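Local coordinates for XRE-family like protein (Pseudomonas syringae pv. tomato, PDB 3F6W) that probably binds DNA through a helix-turn-helix domain, as in other transcriptional regulators of the XRE family, at residues R11-R23 with T47-F59. Numbering follows the deposited sequence. Where two conformers were deposited one is given.
Sequences RYQALLDLLLEAR and TENAERRLDVIEF
The hydroxyl of Y12 is gripped twice: it accepts the backbone N-H of L54, L54 N to Y12 OH 2.9 Å and nearly straight at 164°, and donates to a water 2.6 Å from OH. That water lies in the ring plane and passes its own protons to the carbonyl oxygens of T47 and R52, so a tyrosine on the first helix ties down both the end of helix 41-48 and the loop behind it. The ring stands out from helix 3-26 because chi1, at -174°, turns CG away from the backbone nitrogen, and it offers one face to R53. The arginine chain, folded back at chi2 and chi3, lays NH2 over the ring centre, a cation-pi contact with R53 CZ 4.0 Å from the centroid of the Y12 ring; the two planes are 35° apart.

At the other end, R23 grips E48 side-on. R23 NE meets E48 OE2 at 2.6 Å and R23 NH2 meets E48 OE1 at 3.0 Å, both through syn lone pairs, with the guanidinium and carboxylate nearly coplanar. Q30 also donates to E48 OE1, while R23 NH1 donates to the carbonyl oxygen of I28, so each partner of the ion pair has a further hydrogen bond.

Between these polar ends the contact is apolar, mostly leucine. L16 presses CD1 on A50 CB at 3.8 Å, just where the Schellman turn ends helix 41-48 and a small side chain fits against the first helix. L19 meets L54 tip to tip through their CD1 atoms, and L19 CD2 lies 3.9 Å from F59 CE1, which L15 also touches. Helix 3-26 thus packs across the end of helix 41-48, the following loop and the start of helix 56-66 within the helix-turn-helix domain, while from helix 70-78, L73 packs on L15 and L19, and L74 on F59.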
loop_
_atom_site.group_PDB
_atom_site.type_symbol
_atom_site.label_atom_id
_atom_site.label_comp_id
_atom_site.label_asym_id
_atom_site.label_seq_id
_atom_site.Cartn_x
_atom_site.Cartn_y
_atom_site.Cartn_z
ATOM N N ARG A 11 -1.112 -2.670 2.941
ATOM C CA ARG A 11 -2.364 -2.801 3.663
ATOM C C ARG A 11 -2.131 -3.623 4.916
ATOM O O ARG A 11 -2.698 -3.342 5.971
ATOM C CB ARG A 11 -3.403 -3.471 2.778
ATOM C CG ARG A 11 -3.939 -2.529 1.718
ATOM C CD ARG A 11 -4.501 -3.329 0.548
ATOM N NE ARG A 11 -5.708 -4.054 0.900
ATOM C CZ ARG A 11 -6.061 -5.216 0.345
ATOM N NH1 ARG A 11 -5.279 -5.795 -0.579
ATOM N NH2 ARG A 11 -7.180 -5.810 0.721
ATOM N N TYR A 12 -1.282 -4.637 4.790
ATOM C CA TYR A 12 -0.946 -5.474 5.937
ATOM C C TYR A 12 -0.191 -4.640 6.974
ATOM O O TYR A 12 -0.470 -4.714 8.169
ATOM C CB TYR A 12 -0.123 -6.688 5.495
ATOM C CG TYR A 12 0.124 -7.648 6.642
ATOM C CD1 TYR A 12 -0.811 -8.611 6.974
ATOM C CD2 TYR A 12 1.277 -7.561 7.407
ATOM C CE1 TYR A 12 -0.609 -9.480 8.044
ATOM C CE2 TYR A 12 1.497 -8.431 8.483
ATOM C CZ TYR A 12 0.551 -9.392 8.777
ATOM O OH TYR A 12 0.757 -10.241 9.835
ATOM N N GLN A 13 0.738 -3.803 6.521
ATOM C CA GLN A 13 1.490 -2.995 7.471
ATOM C C GLN A 13 0.586 -1.979 8.164
ATOM O O GLN A 13 0.746 -1.726 9.364
ATOM C CB GLN A 13 2.689 -2.325 6.803
ATOM C CG GLN A 13 3.785 -3.311 6.408
ATOM C CD GLN A 13 4.599 -3.797 7.595
ATOM O OE1 GLN A 13 4.867 -4.990 7.733
ATOM N NE2 GLN A 13 4.997 -2.870 8.459
ATOM N N ALA A 14 -0.372 -1.429 7.422
ATOM C CA ALA A 14 -1.341 -0.491 7.983
ATOM C C ALA A 14 -2.198 -1.181 9.035
ATOM O O ALA A 14 -2.464 -0.621 10.101
ATOM C CB ALA A 14 -2.225 0.125 6.862
ATOM N N LEU A 15 -2.617 -2.412 8.753
ATOM C CA LEU A 15 -3.321 -3.195 9.766
ATOM C C LEU A 15 -2.480 -3.381 11.035
ATOM O O LEU A 15 -2.992 -3.221 12.149
ATOM C CB LEU A 15 -3.769 -4.550 9.208
ATOM C CG LEU A 15 -4.658 -5.360 10.146
ATOM C CD1 LEU A 15 -5.889 -4.545 10.516
ATOM C CD2 LEU A 15 -5.057 -6.667 9.480
ATOM N N LEU A 16 -1.197 -3.709 10.888
ATOM C CA LEU A 16 -0.343 -3.813 12.080
ATOM C C LEU A 16 -0.260 -2.476 12.842
ATOM O O LEU A 16 -0.265 -2.451 14.078
ATOM C CB LEU A 16 1.064 -4.293 11.730
ATOM C CG LEU A 16 1.219 -5.727 11.195
ATOM C CD1 LEU A 16 2.703 -6.039 11.021
ATOM C CD2 LEU A 16 0.530 -6.746 12.118
ATOM N N ASP A 17 -0.152 -1.382 12.098
ATOM C CA ASP A 17 -0.128 -0.029 12.673
ATOM C C ASP A 17 -1.384 0.184 13.519
ATOM O O ASP A 17 -1.312 0.616 14.679
ATOM C CB ASP A 17 -0.043 0.994 11.519
ATOM C CG ASP A 17 0.306 2.416 11.974
ATOM O OD1 ASP A 17 0.706 2.614 13.148
ATOM O OD2 ASP A 17 0.199 3.346 11.120
ATOM N N LEU A 18 -2.542 -0.134 12.947
ATOM C CA LEU A 18 -3.805 -0.000 13.674
ATOM C C LEU A 18 -3.870 -0.887 14.897
ATOM O O LEU A 18 -4.420 -0.483 15.928
ATOM C CB LEU A 18 -5.006 -0.278 12.764
ATOM C CG LEU A 18 -5.195 0.749 11.638
ATOM C CD1 LEU A 18 -6.180 0.227 10.594
ATOM C CD2 LEU A 18 -5.640 2.107 12.199
ATOM N N LEU A 19 -3.317 -2.094 14.796
ATOM C CA LEU A 19 -3.385 -3.024 15.922
ATOM C C LEU A 19 -2.503 -2.557 17.062
ATOM O O LEU A 19 -2.845 -2.735 18.236
ATOM C CB LEU A 19 -2.941 -4.429 15.517
ATOM C CG LEU A 19 -3.944 -5.280 14.747
ATOM C CD1 LEU A 19 -3.270 -6.545 14.249
ATOM C CD2 LEU A 19 -5.134 -5.618 15.631
ATOM N N LEU A 20 -1.355 -1.988 16.716
ATOM C CA LEU A 20 -0.454 -1.466 17.735
ATOM C C LEU A 20 -1.118 -0.270 18.414
ATOM O O LEU A 20 -1.116 -0.161 19.638
ATOM C CB LEU A 20 0.893 -1.075 17.129
ATOM C CG LEU A 20 1.921 -0.421 18.048
ATOM C CD1 LEU A 20 2.242 -1.344 19.226
ATOM C CD2 LEU A 20 3.185 -0.103 17.260
ATOM N N GLU A 21 -1.699 0.624 17.616
ATOM C CA GLU A 21 -2.462 1.733 18.187
ATOM C C GLU A 21 -3.509 1.215 19.177
ATOM O O GLU A 21 -3.683 1.763 20.273
ATOM C CB GLU A 21 -3.162 2.497 17.074
ATOM C CG GLU A 21 -3.919 3.731 17.519
ATOM C CD GLU A 21 -4.298 4.577 16.313
ATOM O OE1 GLU A 21 -5.243 4.188 15.603
ATOM O OE2 GLU A 21 -3.636 5.601 16.061
ATOM N N ALA A 22 -4.229 0.167 18.777
ATOM C CA ALA A 22 -5.292 -0.389 19.620
ATOM C C ALA A 22 -4.758 -1.013 20.908
ATOM O O ALA A 22 -5.322 -0.797 21.985
ATOM C CB ALA A 22 -6.145 -1.393 18.841
ATOM N N ARG A 23 -3.675 -1.782 20.818
ATOM C CA ARG A 23 -3.152 -2.404 22.042
ATOM C C ARG A 23 -2.630 -1.341 23.002
ATOM O O ARG A 23 -2.898 -1.380 24.209
ATOM C CB ARG A 23 -2.047 -3.429 21.756
ATOM C CG ARG A 23 -1.483 -4.037 23.055
ATOM C CD ARG A 23 -0.383 -5.071 22.816
ATOM N NE ARG A 23 0.820 -4.505 22.205
ATOM C CZ ARG A 23 1.681 -3.701 22.818
ATOM N NH1 ARG A 23 1.476 -3.334 24.077
ATOM N NH2 ARG A 23 2.747 -3.258 22.167
ATOM N N THR A 47 4.336 -10.880 15.818
ATOM C CA THR A 47 3.200 -10.379 15.060
ATOM C C THR A 47 3.378 -8.874 14.848
ATOM O O THR A 47 3.296 -8.368 13.716
ATOM C CB THR A 47 1.876 -10.645 15.789
ATOM O OG1 THR A 47 1.579 -12.045 15.749
ATOM C CG2 THR A 47 0.744 -9.894 15.108
ATOM N N GLU A 48 3.660 -8.151 15.924
ATOM C CA GLU A 48 3.796 -6.687 15.807
ATOM C C GLU A 48 5.010 -6.252 14.988
ATOM O O GLU A 48 4.968 -5.236 14.294
ATOM C CB GLU A 48 3.775 -6.004 17.179
ATOM C CG GLU A 48 2.503 -6.316 17.966
ATOM C CD GLU A 48 2.360 -5.521 19.259
ATOM O OE1 GLU A 48 3.346 -4.931 19.724
ATOM O OE2 GLU A 48 1.247 -5.485 19.806
ATOM N N ASN A 49 6.087 -7.025 15.062
ATOM C CA ASN A 49 7.298 -6.714 14.316
ATOM C C ASN A 49 7.283 -7.203 12.874
ATOM O O ASN A 49 8.268 -7.044 12.174
ATOM C CB ASN A 49 8.518 -7.307 15.022
ATOM C CG ASN A 49 8.691 -6.768 16.427
ATOM O OD1 ASN A 49 8.076 -5.773 16.798
ATOM N ND2 ASN A 49 9.528 -7.430 17.219
ATOM N N ALA A 50 6.181 -7.812 12.445
ATOM C CA ALA A 50 6.071 -8.415 11.115
ATOM C C ALA A 50 7.080 -9.524 10.846
ATOM O O ALA A 50 7.519 -9.713 9.702
ATOM C CB ALA A 50 6.165 -7.347 10.027
ATOM N N GLU A 51 7.438 -10.260 11.892
ATOM C CA GLU A 51 8.331 -11.409 11.758
ATOM C C GLU A 51 7.562 -12.741 11.719
ATOM O O GLU A 51 8.158 -13.811 11.650
ATOM C CB GLU A 51 9.359 -11.420 12.890
ATOM C CG GLU A 51 10.220 -10.156 12.942
ATOM C CD GLU A 51 11.259 -10.091 11.836
ATOM O OE1 GLU A 51 11.393 -11.074 11.076
ATOM N N ARG A 52 6.240 -12.671 11.788
ATOM C CA ARG A 52 5.404 -13.845 11.518
ATOM C C ARG A 52 4.109 -13.332 10.910
ATOM O O ARG A 52 3.767 -12.184 11.129
ATOM C CB ARG A 52 5.133 -14.650 12.797
ATOM C CG ARG A 52 4.136 -14.013 13.738
ATOM C CD ARG A 52 3.753 -14.939 14.911
ATOM N NE ARG A 52 3.137 -16.210 14.523
ATOM C CZ ARG A 52 1.866 -16.359 14.146
ATOM N NH1 ARG A 52 1.062 -15.311 14.072
ATOM N NH2 ARG A 52 1.399 -17.555 13.825
ATOM N N ARG A 53 3.392 -14.177 10.172
ATOM C CA ARG A 53 2.177 -13.739 9.476
ATOM C C ARG A 53 0.934 -14.019 10.320
ATOM O O ARG A 53 0.780 -15.109 10.874
ATOM C CB ARG A 53 2.017 -14.446 8.123
ATOM C CG ARG A 53 3.271 -14.581 7.274
ATOM C CD ARG A 53 3.765 -13.243 6.761
ATOM N NE ARG A 53 2.719 -12.438 6.131
ATOM C CZ ARG A 53 2.795 -11.114 6.020
ATOM N NH1 ARG A 53 3.855 -10.466 6.495
ATOM N NH2 ARG A 53 1.822 -10.431 5.443
ATOM N N LEU A 54 0.073 -13.014 10.453
ATOM C CA LEU A 54 -1.201 -13.183 11.143
ATOM C C LEU A 54 -2.229 -13.689 10.157
ATOM O O LEU A 54 -2.384 -13.120 9.078
ATOM C CB LEU A 54 -1.705 -11.849 11.691
ATOM C CG LEU A 54 -1.410 -11.420 13.122
ATOM C CD1 LEU A 54 -2.122 -10.099 13.400
ATOM C CD2 LEU A 54 -1.841 -12.480 14.126
ATOM N N ASP A 55 -2.928 -14.753 10.525
ATOM C CA ASP A 55 -4.078 -15.198 9.747
ATOM C C ASP A 55 -5.361 -14.599 10.338
ATOM O O ASP A 55 -5.342 -13.983 11.413
ATOM C CB ASP A 55 -4.136 -16.733 9.589
ATOM C CG ASP A 55 -4.434 -17.465 10.893
ATOM O OD1 ASP A 55 -5.435 -17.138 11.551
ATOM O OD2 ASP A 55 -3.683 -18.396 11.239
ATOM N N VAL A 56 -6.468 -14.734 9.624
ATOM C CA VAL A 56 -7.678 -14.033 10.059
ATOM C C VAL A 56 -8.191 -14.608 11.383
ATOM O O VAL A 56 -8.777 -13.889 12.205
ATOM C CB VAL A 56 -8.776 -14.027 8.972
ATOM C CG1 VAL A 56 -9.332 -15.423 8.765
ATOM C CG2 VAL A 56 -9.874 -13.033 9.341
ATOM N N ILE A 57 -7.940 -15.895 11.617
ATOM C CA ILE A 57 -8.344 -16.499 12.883
ATOM C C ILE A 57 -7.564 -15.898 14.053
ATOM O O ILE A 57 -8.151 -15.463 15.042
ATOM C CB ILE A 57 -8.174 -18.033 12.885
ATOM C CG1 ILE A 57 -8.972 -18.655 11.732
ATOM C CG2 ILE A 57 -8.592 -18.615 14.241
ATOM C CD1 ILE A 57 -10.412 -18.282 11.729
ATOM N N GLU A 58 -6.240 -15.876 13.938
ATOM C CA GLU A 58 -5.404 -15.260 14.967
ATOM C C GLU A 58 -5.775 -13.800 15.158
ATOM O O GLU A 58 -5.829 -13.308 16.295
ATOM C CB GLU A 58 -3.922 -15.390 14.603
ATOM C CG GLU A 58 -3.505 -16.840 14.398
ATOM C CD GLU A 58 -2.160 -16.998 13.728
ATOM O OE1 GLU A 58 -1.742 -16.089 12.962
ATOM O OE2 GLU A 58 -1.517 -18.043 13.986
ATOM N N PHE A 59 -6.046 -13.122 14.044
ATOM C CA PHE A 59 -6.436 -11.711 14.064
ATOM C C PHE A 59 -7.692 -11.487 14.901
ATOM O O PHE A 59 -7.733 -10.584 15.750
ATOM C CB PHE A 59 -6.647 -11.193 12.630
ATOM C CG PHE A 59 -7.262 -9.815 12.564
ATOM C CD1 PHE A 59 -6.484 -8.690 12.767
ATOM C CD2 PHE A 59 -8.624 -9.654 12.311
ATOM C CE1 PHE A 59 -7.056 -7.420 12.701
ATOM C CE2 PHE A 59 -9.202 -8.391 12.254
ATOM C CZ PHE A 59 -8.417 -7.274 12.449
HETATM O O HOH W 1 2.837 -9.796 11.381
HETATM O O HOH W 2 4.906 -7.368 6.356
#